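Local coordinates for protein Non-ribosomal peptide synthetase (Streptomyces halstedii, PDB 3WV4) that belongs to the AMP-binding enzymes of the ANL superfamily and represents the N-terminal domain of a non-ribosomal peptide synthetase, at residues D194-I199 against C213-I218; G95-V100 against G119-P124. All blocks are in the same frame, centred on the assembly; numbering follows the deposited sequence.

Interaction 1. Residues D194-I199 against C213-I218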
loop_
_atom_site.group_PDB
_atom_site.type_symbol
_atom_site.label_atom_id
_atom_site.label_comp_id
_atom_site.label_asym_id
_atom_site.label_seq_id
_atom_site.Cartn_x
_atom_site.Cartn_y
_atom_site.Cartn_z
ATOM N N ASP A 194 -4.931 7.837 -15.373
ATOM C CA ASP A 194 -5.422 6.456 -15.502
ATOM C C ASP A 194 -5.427 5.753 -14.166
ATOM O O ASP A 194 -4.526 5.917 -13.337
ATOM C CB ASP A 194 -4.544 5.640 -16.441
ATOM C CG ASP A 194 -4.753 5.998 -17.910
ATOM O OD1 ASP A 194 -5.752 6.637 -18.262
ATOM O OD2 ASP A 194 -3.894 5.618 -18.721
ATOM N N LEU A 195 -6.462 4.960 -13.969
ATOM C CA LEU A 195 -6.552 4.059 -12.841
ATOM C C LEU A 195 -5.418 3.057 -12.831
ATOM O O LEU A 195 -5.104 2.465 -13.854
ATOM C CB LEU A 195 -7.875 3.308 -12.872
ATOM C CG LEU A 195 -9.122 4.177 -12.728
ATOM C CD1 LEU A 195 -10.311 3.254 -12.478
ATOM C CD2 LEU A 195 -8.940 5.145 -11.567
ATOM N N ALA A 196 -4.809 2.886 -11.664
ATOM C CA ALA A 196 -3.746 1.907 -11.469
ATOM C C ALA A 196 -4.171 0.777 -10.538
ATOM O O ALA A 196 -3.798 -0.402 -10.746
ATOM C CB ALA A 196 -2.524 2.610 -10.894
ATOM N N VAL A 197 -4.930 1.106 -9.490
ATOM C CA VAL A 197 -5.348 0.105 -8.509
ATOM C C VAL A 197 -6.784 0.291 -8.093
ATOM O O VAL A 197 -7.267 1.440 -8.016
ATOM C CB VAL A 197 -4.465 0.214 -7.244
ATOM C CG1 VAL A 197 -4.720 -0.852 -6.218
ATOM C CG2 VAL A 197 -2.971 0.224 -7.553
ATOM N N LEU A 198 -7.494 -0.834 -7.869
ATOM C CA LEU A 198 -8.763 -0.833 -7.144
ATOM C C LEU A 198 -8.547 -1.496 -5.835
ATOM O O LEU A 198 -8.085 -2.633 -5.772
ATOM C CB LEU A 198 -9.892 -1.616 -7.865
ATOM C CG LEU A 198 -10.311 -1.182 -9.276
ATOM C CD1 LEU A 198 -11.587 -1.909 -9.683
ATOM C CD2 LEU A 198 -10.512 0.337 -9.393
ATOM N N ILE A 199 -8.880 -0.805 -4.775
ATOM C CA ILE A 199 -8.695 -1.379 -3.456
ATOM C C ILE A 199 -10.040 -1.643 -2.860
ATOM O O ILE A 199 -10.740 -0.691 -2.490
ATOM C CB ILE A 199 -7.986 -0.420 -2.521
ATOM C CG1 ILE A 199 -6.573 -0.113 -2.994
ATOM C CG2 ILE A 199 -7.956 -0.987 -1.105
ATOM C CD1 ILE A 199 -5.621 -1.292 -2.820
ATOM N N CYS A 213 -8.039 4.163 -7.664
ATOM C CA CYS A 213 -6.835 4.907 -7.414
ATOM C C CYS A 213 -6.083 5.148 -8.671
ATOM O O CYS A 213 -5.506 4.194 -9.245
ATOM C CB CYS A 213 -5.938 4.145 -6.424
ATOM S SG CYS A 213 -6.693 3.787 -4.828
ATOM N N PRO A 214 -6.011 6.409 -9.096
ATOM C CA PRO A 214 -5.216 6.719 -10.252
ATOM C C PRO A 214 -3.744 6.753 -9.962
ATOM O O PRO A 214 -3.341 6.978 -8.849
ATOM C CB PRO A 214 -5.699 8.130 -10.654
ATOM C CG PRO A 214 -7.017 8.287 -9.963
ATOM C CD PRO A 214 -6.786 7.572 -8.665
ATOM N N HIS A 215 -2.942 6.628 -10.997
ATOM C CA HIS A 215 -1.468 6.764 -10.886
ATOM C C HIS A 215 -0.970 7.951 -10.110
ATOM O O HIS A 215 -0.130 7.809 -9.207
ATOM C CB HIS A 215 -0.849 6.862 -12.294
ATOM C CG HIS A 215 -0.750 5.540 -12.986
ATOM N ND1 HIS A 215 0.437 4.840 -13.076
ATOM C CD2 HIS A 215 -1.689 4.771 -13.595
ATOM C CE1 HIS A 215 0.224 3.705 -13.725
ATOM N NE2 HIS A 215 -1.056 3.635 -14.041
ATOM N N GLN A 216 -1.441 9.139 -10.434
ATOM C CA GLN A 216 -0.796 10.315 -9.829
ATOM C C GLN A 216 -1.008 10.412 -8.347
ATOM O O GLN A 216 -0.133 10.867 -7.634
ATOM C CB GLN A 216 -1.336 11.666 -10.303
ATOM C CG GLN A 216 -2.302 11.727 -11.414
ATOM C CD GLN A 216 -2.705 13.167 -11.736
ATOM O OE1 GLN A 216 -3.876 13.443 -11.976
ATOM N NE2 GLN A 216 -1.749 14.063 -11.724
ATOM N N GLN A 217 -2.235 10.142 -7.897
ATOM C CA GLN A 217 -2.550 10.212 -6.480
ATOM C C GLN A 217 -1.624 9.239 -5.715
ATOM O O GLN A 217 -1.135 9.547 -4.628
ATOM C CB GLN A 217 -3.999 9.821 -6.214
ATOM C CG GLN A 217 -5.017 10.919 -6.391
ATOM C CD GLN A 217 -5.569 10.991 -7.799
ATOM O OE1 GLN A 217 -4.853 10.800 -8.769
ATOM N NE2 GLN A 217 -6.847 11.238 -7.908
ATOM N N ILE A 218 -1.406 8.068 -6.296
ATOM C CA ILE A 218 -0.656 7.009 -5.641
ATOM C C ILE A 218 0.767 7.469 -5.468
ATOM O O ILE A 218 1.297 7.444 -4.384
ATOM C CB ILE A 218 -0.707 5.661 -6.426
ATOM C CG1 ILE A 218 -2.119 5.013 -6.348
ATOM C CG2 ILE A 218 0.252 4.636 -5.829
ATOM C CD1 ILE A 218 -2.264 3.802 -7.285
HETATM O O HOH W 1 -2.721 1.373 -14.814
#
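The two strands of a short beta hairpin, 195-200 and 210-214, meet here where the second runs directly into helix 215-229. A classic beta bulge sets the register: Ala-196 and Val-197 both face Cys-213, whose carbonyl oxygen is gripped twice. Ala-196 N reaches Cys-213 O at 2.8 Å and Val-197 N reaches the same oxygen at 3.2 Å, both donors lying in the carbonyl plane on nearly straight bonds. Cys-213 N returns a bond of 2.9 Å to Val-197 O. Past the bulge, His-215 N donates to Asp-194 O, almost along the C=O axis, at 2.9 Å; the exchange thus continues into the first turn of the helix, just after Pro-214 at the N-cap.

The bulge also turns the methyl of Ala-196 toward the helix. Ala-196 CB sits over one face of the His-215 ring, 3.8 Å from its centroid and 22° off the normal, a CH-pi contact displaced toward the rim. A water in the ring plane joins His-215 NE2 to Leu-195 O, donating to the carbonyl, while ND1 is hydrogen-bonded to Val-47 N; the imidazole is therefore held at both nitrogens. Beside it, Ile-218 CD1 wedges between two partners, 3.8 Å from Ala-196 CB and 3.7 Å from Val-197 CG2, the valine and isoleucine crossing at about a right angle. The Thr-, Ser- and Gly-rich link between the strands probably corresponds to the P-loop-like signature loop of AMP-binding enzymes, consistent with a bulged hairpin and attached helix carrying such a loop.

Interaction 2. Residues G95-V100 against G119-P124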
loop_
_atom_site.group_PDB
_atom_site.type_symbol
_atom_site.label_atom_id
_atom_site.label_comp_id
_atom_site.label_asym_id
_atom_site.label_seq_id
_atom_site.Cartn_x
_atom_site.Cartn_y
_atom_site.Cartn_z
ATOM N N GLY A 95 -6.751 0.225 -19.281
ATOM C CA GLY A 95 -8.018 0.515 -18.602
ATOM C C GLY A 95 -8.738 -0.709 -18.101
ATOM O O GLY A 95 -9.620 -0.608 -17.263
ATOM N N GLU A 96 -8.346 -1.879 -18.595
ATOM C CA GLU A 96 -9.015 -3.130 -18.212
ATOM C C GLU A 96 -8.427 -3.598 -16.905
ATOM O O GLU A 96 -7.280 -3.252 -16.580
ATOM C CB GLU A 96 -8.872 -4.188 -19.314
ATOM C CG GLU A 96 -9.531 -3.748 -20.635
ATOM C CD GLU A 96 -9.687 -4.884 -21.644
ATOM O OE1 GLU A 96 -8.682 -5.583 -21.941
ATOM O OE2 GLU A 96 -10.828 -5.083 -22.127
ATOM N N ARG A 97 -9.206 -4.382 -16.158
ATOM C CA ARG A 97 -8.801 -4.844 -14.851
ATOM C C ARG A 97 -8.270 -6.271 -14.897
ATOM O O ARG A 97 -8.706 -7.090 -15.727
ATOM C CB ARG A 97 -9.966 -4.800 -13.839
ATOM C CG ARG A 97 -10.365 -3.434 -13.267
ATOM C CD ARG A 97 -11.033 -2.532 -14.285
ATOM N NE ARG A 97 -12.221 -3.169 -14.873
ATOM C CZ ARG A 97 -12.724 -2.869 -16.059
ATOM N NH1 ARG A 97 -12.181 -1.918 -16.778
ATOM N NH2 ARG A 97 -13.804 -3.506 -16.507
ATOM N N ILE A 98 -7.353 -6.566 -13.967
ATOM C CA ILE A 98 -7.001 -7.932 -13.632
ATOM C C ILE A 98 -7.120 -8.100 -12.129
ATOM O O ILE A 98 -6.697 -7.240 -11.369
ATOM C CB ILE A 98 -5.606 -8.334 -14.112
ATOM C CG1 ILE A 98 -4.493 -7.562 -13.400
ATOM C CG2 ILE A 98 -5.505 -8.109 -15.610
ATOM C CD1 ILE A 98 -3.106 -8.022 -13.823
ATOM N N VAL A 99 -7.737 -9.194 -11.730
ATOM C CA VAL A 99 -7.833 -9.556 -10.354
ATOM C C VAL A 99 -6.769 -10.562 -9.986
ATOM O O VAL A 99 -6.560 -11.557 -10.702
ATOM C CB VAL A 99 -9.191 -10.222 -10.051
ATOM C CG1 VAL A 99 -9.140 -10.885 -8.691
ATOM C CG2 VAL A 99 -10.290 -9.177 -10.045
ATOM N N VAL A 100 -6.143 -10.330 -8.843
ATOM C CA VAL A 100 -4.934 -10.995 -8.482
ATOM C C VAL A 100 -5.080 -11.394 -7.037
ATOM O O VAL A 100 -5.322 -10.523 -6.176
ATOM C CB VAL A 100 -3.736 -10.024 -8.635
ATOM C CG1 VAL A 100 -2.461 -10.710 -8.235
ATOM C CG2 VAL A 100 -3.638 -9.525 -10.065
ATOM N N GLY A 119 -0.928 0.413 -18.341
ATOM C CA GLY A 119 -2.199 1.045 -17.961
ATOM C C GLY A 119 -3.271 0.078 -17.561
ATOM O O GLY A 119 -4.453 0.421 -17.547
ATOM N N VAL A 120 -2.893 -1.141 -17.220
ATOM C CA VAL A 120 -3.878 -2.147 -16.761
ATOM C C VAL A 120 -4.072 -1.935 -15.254
ATOM O O VAL A 120 -3.148 -1.549 -14.507
ATOM C CB VAL A 120 -3.349 -3.571 -17.106
ATOM C CG1 VAL A 120 -4.107 -4.708 -16.438
ATOM C CG2 VAL A 120 -3.377 -3.743 -18.594
ATOM N N VAL A 121 -5.281 -2.196 -14.804
ATOM C CA VAL A 121 -5.664 -1.962 -13.441
ATOM C C VAL A 121 -5.543 -3.197 -12.569
ATOM O O VAL A 121 -6.231 -4.184 -12.788
ATOM C CB VAL A 121 -7.101 -1.419 -13.365
ATOM C CG1 VAL A 121 -7.400 -0.976 -11.936
ATOM C CG2 VAL A 121 -7.240 -0.244 -14.318
ATOM N N PHE A 122 -4.726 -3.076 -11.531
ATOM C CA PHE A 122 -4.430 -4.110 -10.566
ATOM C C PHE A 122 -5.503 -4.115 -9.481
ATOM O O PHE A 122 -5.757 -3.065 -8.849
ATOM C CB PHE A 122 -3.094 -3.737 -9.958
ATOM C CG PHE A 122 -2.493 -4.758 -9.032
ATOM C CD1 PHE A 122 -2.031 -5.974 -9.515
ATOM C CD2 PHE A 122 -2.294 -4.462 -7.681
ATOM C CE1 PHE A 122 -1.419 -6.883 -8.683
ATOM C CE2 PHE A 122 -1.704 -5.383 -6.825
ATOM C CZ PHE A 122 -1.272 -6.612 -7.340
ATOM N N VAL A 123 -6.110 -5.287 -9.263
ATOM C CA VAL A 123 -7.196 -5.493 -8.269
ATOM C C VAL A 123 -6.799 -6.638 -7.360
ATOM O O VAL A 123 -7.121 -7.776 -7.616
ATOM C CB VAL A 123 -8.527 -5.845 -8.940
ATOM C CG1 VAL A 123 -9.688 -5.753 -7.940
ATOM C CG2 VAL A 123 -8.812 -4.923 -10.101
ATOM N N PRO A 124 -6.021 -6.346 -6.320
ATOM C CA PRO A 124 -5.517 -7.380 -5.437
ATOM C C PRO A 124 -6.553 -7.843 -4.410
ATOM O O PRO A 124 -7.274 -6.989 -3.857
ATOM C CB PRO A 124 -4.383 -6.677 -4.710
ATOM C CG PRO A 124 -4.800 -5.233 -4.664
ATOM C CD PRO A 124 -5.617 -4.988 -5.894
#
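Val-123, Val-100 and Ile-98 bury more surface than any other residues where two neighbouring parallel strands meet. Val-123 sits closest to the backbone: its N-H bonds to Ile-98 O at 2.9 Å, nearly along the C=O axis but bent at the hydrogen (134°), and its CB comes within 3.3 Å of that same oxygen. Its CG2, anti to its own carbonyl carbon, lies alongside the aliphatic part of Arg-97, 3.8 Å from CG. Val-123 O takes the N-H of Val-100 from above the carbonyl plane and also meets the CA-H of Val-99.

Strands 97-101 and 121-124, whose segments here are turned 26° against each other, are the two strands of a beta-alpha-beta unit whose connecting helix, 106-116, covers the face bearing Ile-98, Val-100 and Phe-122 through Val-111. On that face Val-100 CG2 abuts Phe-122 CE1 at 3.7 Å, the two side chains crossing at about a right angle; the ring itself also meets Phe-112.

Ile-98 adopts the crowded first torsion (chi1 66°), with CG1 between backbone N and carbonyl carbon, which turns CG2 onto Val-120 CG1 at 3.8 Å. Its N-H bonds to Val-121 O at 2.9 Å. Before the strands begin, Gly-95 N reaches Gly-119 O at 2.9 Å, from above the carbonyl plane; Gly-119, with positive phi, is the C-prime residue of the Schellman motif that ends the connecting helix.

Interaction 2 closes along the chain before interaction 1 opens, yet the two share one backbone seam, their centres about 10 Å apart. Phe-122 of interaction 2 sits between two residues of interaction 1: its N lies 2.9 Å from Ala-196 O and its O lies 3.0 Å from Leu-198 N, both probable hydrogen bonds in a parallel pattern. Strand 121-124 therefore has strand 97-101 along one edge and 195-199 along the other. Packing accompanies these bonds, with Leu-195 O 3.5 Å from Val-121 CG2. Strand 121-124 of interaction 2 thus lies directly against the first strand of the hairpin, which leads into the probable signature loop.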